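Local coordinates for protein 378aa long hypothetical citrate synthase (Sulfolobus tokodaii, PDB 1VGM) that is of unknown function but belongs to the citrate synthase family, a largely helical protein whose assembly holds two chains, at residues A[72-77]-A[127-132]; A[159-164]-A[324-329]. All blocks are in the same frame, centred on the assembly; numbering follows the deposited sequence.

Contact 1: A[72-77]-A[127-132]; sequences ESFEVP and KTATIT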
ATOM      1  N   GLU A  72      22.801  -6.451  14.511  1.00  8.35           N
ATOM      2  CA  GLU A  72      22.433  -5.478  15.531  1.00 11.96           C
ATOM      3  C   GLU A  72      21.022  -4.919  15.332  1.00 10.66           C
ATOM      4  O   GLU A  72      20.618  -4.004  16.042  1.00  8.51           O
ATOM      5  CB  GLU A  72      23.448  -4.324  15.566  1.00 13.20           C
ATOM      6  CG  GLU A  72      23.325  -3.336  14.415  1.00 12.57           C
ATOM      7  CD  GLU A  72      24.491  -2.354  14.351  1.00 17.71           C
ATOM      8  OE1 GLU A  72      24.582  -1.586  13.371  1.00 17.63           O
ATOM      9  OE2 GLU A  72      25.319  -2.348  15.283  1.00 18.37           O
ATOM     10  N   SER A  73      20.271  -5.463  14.377  1.00  8.72           N
ATOM     11  CA  SER A  73      19.018  -4.830  13.978  1.00  8.54           C
ATOM     12  C   SER A  73      17.767  -5.714  14.059  1.00  8.25           C
ATOM     13  O   SER A  73      16.739  -5.377  13.466  1.00  7.86           O
ATOM     14  CB  SER A  73      19.147  -4.278  12.560  1.00 10.83           C
ATOM     15  OG  SER A  73      20.197  -3.337  12.471  1.00 10.66           O
ATOM     16  N   PHE A  74      17.836  -6.827  14.788  1.00  7.64           N
ATOM     17  CA  PHE A  74      16.720  -7.782  14.836  1.00  9.14           C
ATOM     18  C   PHE A  74      15.588  -7.347  15.768  1.00 10.39           C
ATOM     19  O   PHE A  74      14.439  -7.769  15.607  1.00  7.15           O
ATOM     20  CB  PHE A  74      17.220  -9.168  15.266  1.00  6.64           C
ATOM     21  CG  PHE A  74      17.897  -9.937  14.163  1.00  9.06           C
ATOM     22  CD1 PHE A  74      19.160 -10.491  14.364  1.00  5.80           C
ATOM     23  CD2 PHE A  74      17.269 -10.125  12.929  1.00  7.01           C
ATOM     24  CE1 PHE A  74      19.801 -11.212  13.350  1.00  6.20           C
ATOM     25  CE2 PHE A  74      17.898 -10.842  11.907  1.00  9.67           C
ATOM     26  CZ  PHE A  74      19.164 -11.393  12.119  1.00  7.01           C
ATOM     27  N   GLU A  75      15.914  -6.508  16.746  1.00 11.38           N
ATOM     28  CA  GLU A  75      14.920  -5.993  17.686  1.00 12.24           C
ATOM     29  C   GLU A  75      13.793  -5.276  16.947  1.00  9.20           C
ATOM     30  O   GLU A  75      14.036  -4.585  15.959  1.00  8.74           O
ATOM     31  CB  GLU A  75      15.583  -5.015  18.658  1.00 15.32           C
ATOM     32  CG  GLU A  75      16.659  -4.149  18.000  1.00 27.42           C
ATOM     33  CD  GLU A  75      16.762  -2.757  18.606  1.00 34.38           C
ATOM     34  OE1 GLU A  75      16.918  -2.660  19.846  1.00 35.01           O
ATOM     35  OE2 GLU A  75      16.691  -1.766  17.842  1.00 33.73           O
ATOM     36  N   VAL A  76      12.568  -5.424  17.438  1.00  8.59           N
ATOM     37  CA  VAL A  76      11.457  -4.586  16.989  1.00  7.21           C
ATOM     38  C   VAL A  76      10.743  -3.957  18.185  1.00  8.87           C
ATOM     39  O   VAL A  76      10.865  -4.436  19.314  1.00  5.48           O
ATOM     40  CB  VAL A  76      10.414  -5.409  16.195  1.00  5.62           C
ATOM     41  CG1 VAL A  76      11.012  -5.894  14.884  1.00  7.44           C
ATOM     42  CG2 VAL A  76       9.941  -6.583  17.041  1.00  1.60           C
ATOM     43  N   PRO A  77       9.983  -2.877  17.952  1.00  7.60           N
ATOM     44  CA  PRO A  77       9.201  -2.276  19.039  1.00  9.39           C
ATOM     45  C   PRO A  77       8.316  -3.335  19.669  1.00  8.84           C
ATOM     46  O   PRO A  77       7.862  -4.257  18.985  1.00  7.87           O
ATOM     47  CB  PRO A  77       8.380  -1.193  18.341  1.00 11.01           C
ATOM     48  CG  PRO A  77       9.178  -0.856  17.111  1.00 10.64           C
ATOM     49  CD  PRO A  77       9.793  -2.159  16.678  1.00 11.99           C
ATOM     50  N   LYS A 127      14.636  -6.914  10.330  1.00  6.91           N
ATOM     51  CA  LYS A 127      13.389  -6.939  11.086  1.00  5.71           C
ATOM     52  C   LYS A 127      12.302  -7.741  10.382  1.00  5.36           C
ATOM     53  O   LYS A 127      11.387  -8.242  11.026  1.00  5.15           O
ATOM     54  CB  LYS A 127      12.909  -5.508  11.337  1.00  8.91           C
ATOM     55  CG  LYS A 127      13.880  -4.704  12.203  1.00  8.29           C
ATOM     56  CD  LYS A 127      13.437  -3.260  12.388  1.00  9.25           C
ATOM     57  CE  LYS A 127      14.574  -2.409  12.954  1.00  6.36           C
ATOM     58  NZ  LYS A 127      15.088  -2.956  14.241  1.00  8.31           N
ATOM     59  N   THR A 128      12.405  -7.862   9.062  1.00  5.58           N
ATOM     60  CA  THR A 128      11.500  -8.714   8.295  1.00  4.07           C
ATOM     61  C   THR A 128      11.619 -10.174   8.750  1.00  4.39           C
ATOM     62  O   THR A 128      10.625 -10.886   8.855  1.00  3.77           O
ATOM     63  CB  THR A 128      11.817  -8.618   6.780  1.00  4.94           C
ATOM     64  OG1 THR A 128      11.813  -7.242   6.379  1.00  1.60           O
ATOM     65  CG2 THR A 128      10.788  -9.373   5.967  1.00  2.24           C
ATOM     66  N   ALA A 129      12.838 -10.614   9.032  1.00  3.18           N
ATOM     67  CA  ALA A 129      13.067 -11.957   9.562  1.00  3.55           C
ATOM     68  C   ALA A 129      12.424 -12.113  10.939  1.00  5.07           C
ATOM     69  O   ALA A 129      11.782 -13.123  11.230  1.00  4.19           O
ATOM     70  CB  ALA A 129      14.575 -12.234   9.658  1.00  2.21           C
ATOM     71  N   THR A 130      12.602 -11.109  11.788  1.00  6.79           N
ATOM     72  CA  THR A 130      12.020 -11.154  13.122  1.00  6.38           C
ATOM     73  C   THR A 130      10.500 -11.254  13.002  1.00  6.00           C
ATOM     74  O   THR A 130       9.866 -12.100  13.633  1.00  2.46           O
ATOM     75  CB  THR A 130      12.404  -9.892  13.923  1.00  7.73           C
ATOM     76  OG1 THR A 130      13.834  -9.797  13.997  1.00  6.26           O
ATOM     77  CG2 THR A 130      11.817  -9.939  15.335  1.00 10.04           C
ATOM     78  N   ILE A 131       9.918 -10.395  12.178  1.00  4.49           N
ATOM     79  CA  ILE A 131       8.468 -10.384  12.013  1.00  4.77           C
ATOM     80  C   ILE A 131       7.942 -11.700  11.427  1.00  5.62           C
ATOM     81  O   ILE A 131       6.948 -12.235  11.900  1.00  3.11           O
ATOM     82  CB  ILE A 131       8.029  -9.197  11.124  1.00  4.10           C
ATOM     83  CG1 ILE A 131       8.088  -7.909  11.947  1.00  1.60           C
ATOM     84  CG2 ILE A 131       6.619  -9.415  10.589  1.00  1.60           C
ATOM     85  CD1 ILE A 131       8.156  -6.649  11.100  1.00  5.93           C
ATOM     86  N   THR A 132       8.612 -12.226  10.409  1.00  3.64           N
ATOM     87  CA  THR A 132       8.135 -13.434   9.746  1.00  3.10           C
ATOM     88  C   THR A 132       8.249 -14.636  10.692  1.00  8.19           C
ATOM     89  O   THR A 132       7.358 -15.488  10.738  1.00  7.66           O
ATOM     90  CB  THR A 132       8.951 -13.719   8.455  1.00  7.71           C
ATOM     91  OG1 THR A 132       8.828 -12.612   7.549  1.00  1.60           O
ATOM     92  CG2 THR A 132       8.451 -14.979   7.776  1.00  7.40           C
TER

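Contact 2: A[159-164]-A[324-329]; sequences AATFGK and LGFPIY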
ATOM      1  N   ALA A 159      16.611 -20.326  13.224  1.00  4.75           N
ATOM      2  CA  ALA A 159      16.742 -20.645  14.642  1.00  5.90           C
ATOM      3  C   ALA A 159      15.648 -19.978  15.480  1.00  6.51           C
ATOM      4  O   ALA A 159      15.100 -20.581  16.401  1.00  9.89           O
ATOM      5  CB  ALA A 159      18.135 -20.230  15.148  1.00  5.36           C
ATOM      6  N   ALA A 160      15.330 -18.732  15.151  1.00  7.29           N
ATOM      7  CA  ALA A 160      14.264 -18.015  15.837  1.00  6.51           C
ATOM      8  C   ALA A 160      12.921 -18.684  15.560  1.00  8.74           C
ATOM      9  O   ALA A 160      12.107 -18.881  16.462  1.00 11.22           O
ATOM     10  CB  ALA A 160      14.236 -16.578  15.368  1.00  3.38           C
ATOM     11  N   THR A 161      12.695 -19.025  14.298  1.00  9.24           N
ATOM     12  CA  THR A 161      11.429 -19.597  13.879  1.00  9.16           C
ATOM     13  C   THR A 161      11.147 -20.911  14.609  1.00 10.19           C
ATOM     14  O   THR A 161      10.079 -21.079  15.199  1.00  7.47           O
ATOM     15  CB  THR A 161      11.418 -19.834  12.352  1.00 10.58           C
ATOM     16  OG1 THR A 161      11.501 -18.569  11.684  1.00  6.62           O
ATOM     17  CG2 THR A 161      10.143 -20.548  11.919  1.00 10.60           C
ATOM     18  N   PHE A 162      12.103 -21.836  14.573  1.00  9.09           N
ATOM     19  CA  PHE A 162      11.862 -23.188  15.065  1.00 10.04           C
ATOM     20  C   PHE A 162      12.492 -23.462  16.434  1.00 12.16           C
ATOM     21  O   PHE A 162      12.275 -24.524  17.023  1.00  9.73           O
ATOM     22  CB  PHE A 162      12.358 -24.207  14.032  1.00 10.75           C
ATOM     23  CG  PHE A 162      11.652 -24.108  12.706  1.00 10.66           C
ATOM     24  CD1 PHE A 162      12.333 -23.685  11.561  1.00  9.74           C
ATOM     25  CD2 PHE A 162      10.283 -24.365  12.619  1.00  9.63           C
ATOM     26  CE1 PHE A 162      11.662 -23.519  10.347  1.00  4.86           C
ATOM     27  CE2 PHE A 162       9.599 -24.202  11.411  1.00  7.19           C
ATOM     28  CZ  PHE A 162      10.289 -23.773  10.273  1.00  9.04           C
ATOM     29  N   GLY A 163      13.262 -22.500  16.937  1.00 13.14           N
ATOM     30  CA  GLY A 163      13.754 -22.587  18.297  1.00 13.78           C
ATOM     31  C   GLY A 163      14.791 -23.672  18.488  1.00 15.19           C
ATOM     32  O   GLY A 163      14.912 -24.247  19.566  1.00 12.82           O
ATOM     33  N   LYS A 164      15.557 -23.930  17.440  1.00 15.21           N
ATOM     34  CA  LYS A 164      16.405 -25.099  17.331  1.00 16.53           C
ATOM     35  C   LYS A 164      17.521 -24.724  16.366  1.00 16.20           C
ATOM     36  O   LYS A 164      17.298 -23.944  15.428  1.00 11.63           O
ATOM     37  CB  LYS A 164      15.596 -26.257  16.743  1.00 17.38           C
ATOM     38  CG  LYS A 164      16.185 -27.639  16.924  1.00 24.22           C
ATOM     39  CD  LYS A 164      15.300 -28.732  16.333  1.00 25.03           C
ATOM     40  CE  LYS A 164      14.538 -28.256  15.098  1.00 27.46           C
ATOM     41  NZ  LYS A 164      13.675 -29.323  14.510  1.00 27.21           N
ATOM     42  N   LEU A 324      11.895 -27.495   4.763  1.00  8.28           N
ATOM     43  CA  LEU A 324      12.442 -26.633   5.802  1.00  7.27           C
ATOM     44  C   LEU A 324      11.572 -26.570   7.053  1.00  8.80           C
ATOM     45  O   LEU A 324      11.953 -25.945   8.036  1.00  8.18           O
ATOM     46  CB  LEU A 324      12.628 -25.224   5.249  1.00  4.05           C
ATOM     47  CG  LEU A 324      13.827 -25.076   4.326  1.00  5.89           C
ATOM     48  CD1 LEU A 324      13.736 -23.771   3.561  1.00  7.51           C
ATOM     49  CD2 LEU A 324      15.093 -25.147   5.156  1.00  6.07           C
ATOM     50  N   GLY A 325      10.402 -27.207   7.007  1.00  8.38           N
ATOM     51  CA  GLY A 325       9.558 -27.299   8.189  1.00  8.01           C
ATOM     52  C   GLY A 325       8.375 -26.343   8.187  1.00  8.96           C
ATOM     53  O   GLY A 325       7.559 -26.362   9.108  1.00  7.82           O
ATOM     54  N   PHE A 326       8.265 -25.503   7.160  1.00 10.11           N
ATOM     55  CA  PHE A 326       7.241 -24.462   7.154  1.00  9.26           C
ATOM     56  C   PHE A 326       5.870 -24.984   6.756  1.00  8.92           C
ATOM     57  O   PHE A 326       5.734 -25.726   5.788  1.00  9.59           O
ATOM     58  CB  PHE A 326       7.633 -23.328   6.213  1.00  8.27           C
ATOM     59  CG  PHE A 326       8.685 -22.429   6.769  1.00  6.55           C
ATOM     60  CD1 PHE A 326      10.022 -22.630   6.456  1.00  8.64           C
ATOM     61  CD2 PHE A 326       8.346 -21.395   7.632  1.00  8.11           C
ATOM     62  CE1 PHE A 326      11.012 -21.811   6.992  1.00  5.74           C
ATOM     63  CE2 PHE A 326       9.331 -20.566   8.175  1.00  8.35           C
ATOM     64  CZ  PHE A 326      10.666 -20.779   7.853  1.00  3.17           C
ATOM     65  N   PRO A 327       4.828 -24.588   7.498  1.00  9.09           N
ATOM     66  CA  PRO A 327       3.462 -24.899   7.079  1.00  8.29           C
ATOM     67  C   PRO A 327       3.104 -24.116   5.822  1.00  8.67           C
ATOM     68  O   PRO A 327       3.732 -23.103   5.511  1.00  4.08           O
ATOM     69  CB  PRO A 327       2.619 -24.487   8.282  1.00 10.69           C
ATOM     70  CG  PRO A 327       3.395 -23.372   8.887  1.00 13.06           C
ATOM     71  CD  PRO A 327       4.848 -23.729   8.695  1.00  9.25           C
ATOM     72  N   ILE A 328       2.097 -24.601   5.105  1.00  5.99           N
ATOM     73  CA  ILE A 328       1.715 -24.058   3.807  1.00  6.71           C
ATOM     74  C   ILE A 328       1.355 -22.578   3.923  1.00  8.00           C
ATOM     75  O   ILE A 328       1.680 -21.779   3.038  1.00  7.05           O
ATOM     76  CB  ILE A 328       0.507 -24.841   3.231  1.00  9.36           C
ATOM     77  CG1 ILE A 328       0.950 -26.268   2.875  1.00 11.42           C
ATOM     78  CG2 ILE A 328      -0.067 -24.124   2.012  1.00  6.14           C
ATOM     79  CD1 ILE A 328      -0.180 -27.189   2.424  1.00 11.00           C
ATOM     80  N   TYR A 329       0.693 -22.216   5.019  1.00  6.88           N
ATOM     81  CA  TYR A 329       0.233 -20.845   5.202  1.00  7.68           C
ATOM     82  C   TYR A 329       1.383 -19.849   5.356  1.00  5.18           C
ATOM     83  O   TYR A 329       1.147 -18.646   5.447  1.00  4.43           O
ATOM     84  CB  TYR A 329      -0.703 -20.745   6.416  1.00  3.71           C
ATOM     85  CG  TYR A 329      -0.055 -20.974   7.776  1.00  4.80           C
ATOM     86  CD1 TYR A 329       0.830 -20.040   8.321  1.00  6.36           C
ATOM     87  CD2 TYR A 329      -0.367 -22.105   8.538  1.00  7.47           C
ATOM     88  CE1 TYR A 329       1.385 -20.221   9.582  1.00  5.21           C
ATOM     89  CE2 TYR A 329       0.188 -22.295   9.807  1.00  6.48           C
ATOM     90  CZ  TYR A 329       1.065 -21.347  10.318  1.00  5.87           C
ATOM     91  OH  TYR A 329       1.636 -21.527  11.558  1.00  9.79           O
TER

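Contact 1: A[72-77]-A[127-132]
K127 and T130 reach out from helix 117-139 and take the carbonyl oxygens of S73, F74 and E75. These three consecutive residues lie in the loop between helices 60-71 and 78-84. The K127 chain can be followed from its base. CB packs on V76 CG1 at 4.0 Å, the two side chains running past each other in opposite directions. K127 CG lies 3.2 Å from S73 O. CD and CE continue past the S73 and E75 carbonyls, staying within about 4 Å of both oxygens. The last torsion turns NZ out of the extended line (chi4 -57°), and NZ reaches both oxygens, its two bonds roughly at right angles. The hydrogen bond from K127 NZ to S73 O is 3.0 Å long, with the donor 51° above that carbonyl plane. The second, from K127 NZ to E75 O at 2.6 Å, runs nearly along the C=O axis (165°). NZ also makes a weak hydrogen bond with Y108 OH. E75 OE2 is 4.1 Å from K127 NZ, too far for a salt bridge; the opposite charges are near each other without pairing. T130 serves the carbonyl in between. T130 OG1 donates to F74 O at 2.7 Å, in the carbonyl plane and on a lone pair. T130 CG2 stays near V76 CG1. The F74 ring leans past the helix, with F74 CE2 at 4.2 Å from A129 CB; P147 and S156 also touch the F74 side chain. S73 OG is hydrogen-bonded to I69 O in helix 60-71. Two side chains one helical turn apart thus hold the backbone of an interhelical loop, joining helix 117-139 to the link between two shorter helices in the mostly alpha-helical citrate synthase fold.

Contact 2: A[159-164]-A[324-329]
F162, in the last turn of helix 153-162, faces G325, just past the end of helix 314-323, with 8.3 Å between their CA atoms. G325 has positive phi and closes its helix in a Schellman motif; G163, also with positive phi, is where the other helix ends. The contact therefore joins two helix ends of the citrate synthase fold, with side chains of one packing on backbone and side chain of the other. F162 carries most of it. Its CG stands anti to its own carbonyl carbon (chi1 -61°), and the ring reaches across to the 324-326 backbone and to F326. F162 CE1 comes to 3.4 Å from L324 O, while F162 CE2 lies 3.8 Å from G325 O. G325 has no side chain, and F162 CZ packs close to its carbonyl carbon. The two phenylalanine rings form a T-shaped (edge-to-face) pair, the edge of F162 turned to the face of F326. Their centroids are 5.0 Å apart and their planes meet at 65°. T161 packs against both. Its methyl CG2 sits over the centre of one face of the F162 ring, 3.5 Å above the plane. T161 CG2 also touches F326 CE2 at 3.8 Å, so one methyl meets both rings. T161 OG1 is hydrogen-bonded to F157 O in its own helix. Y136 of helix 117-139 meets the F162 ring edge-to-face and also touches T161 and P327, extending the aromatic cluster. L324 packs on E170 and M174 of helix 168-180. At the heart of the pair, F162 CZ lies over the centre of the F326 ring, 3.7 Å above its plane, and is almost equally far from all six of its carbons.

Overall arrangement
The centres of contacts 1 and 2 are about 16 Å apart, and their nearest atoms about 5 Å, so the two do not touch. Each centre lies about 17 Å from the centre of the chain. Along the sequence contact 1 closes before contact 2 opens. Helices 117-139 and 153-162 follow each other in the chain and connect the sites. The first supplies segment 127-132 and, further on, Y136 beside F162. The second supplies segment 159-164, while its Y153 and F157 pack on A129. F157 also touches T132. The other chain of the assembly touches neither contact; both are packing within one subunit.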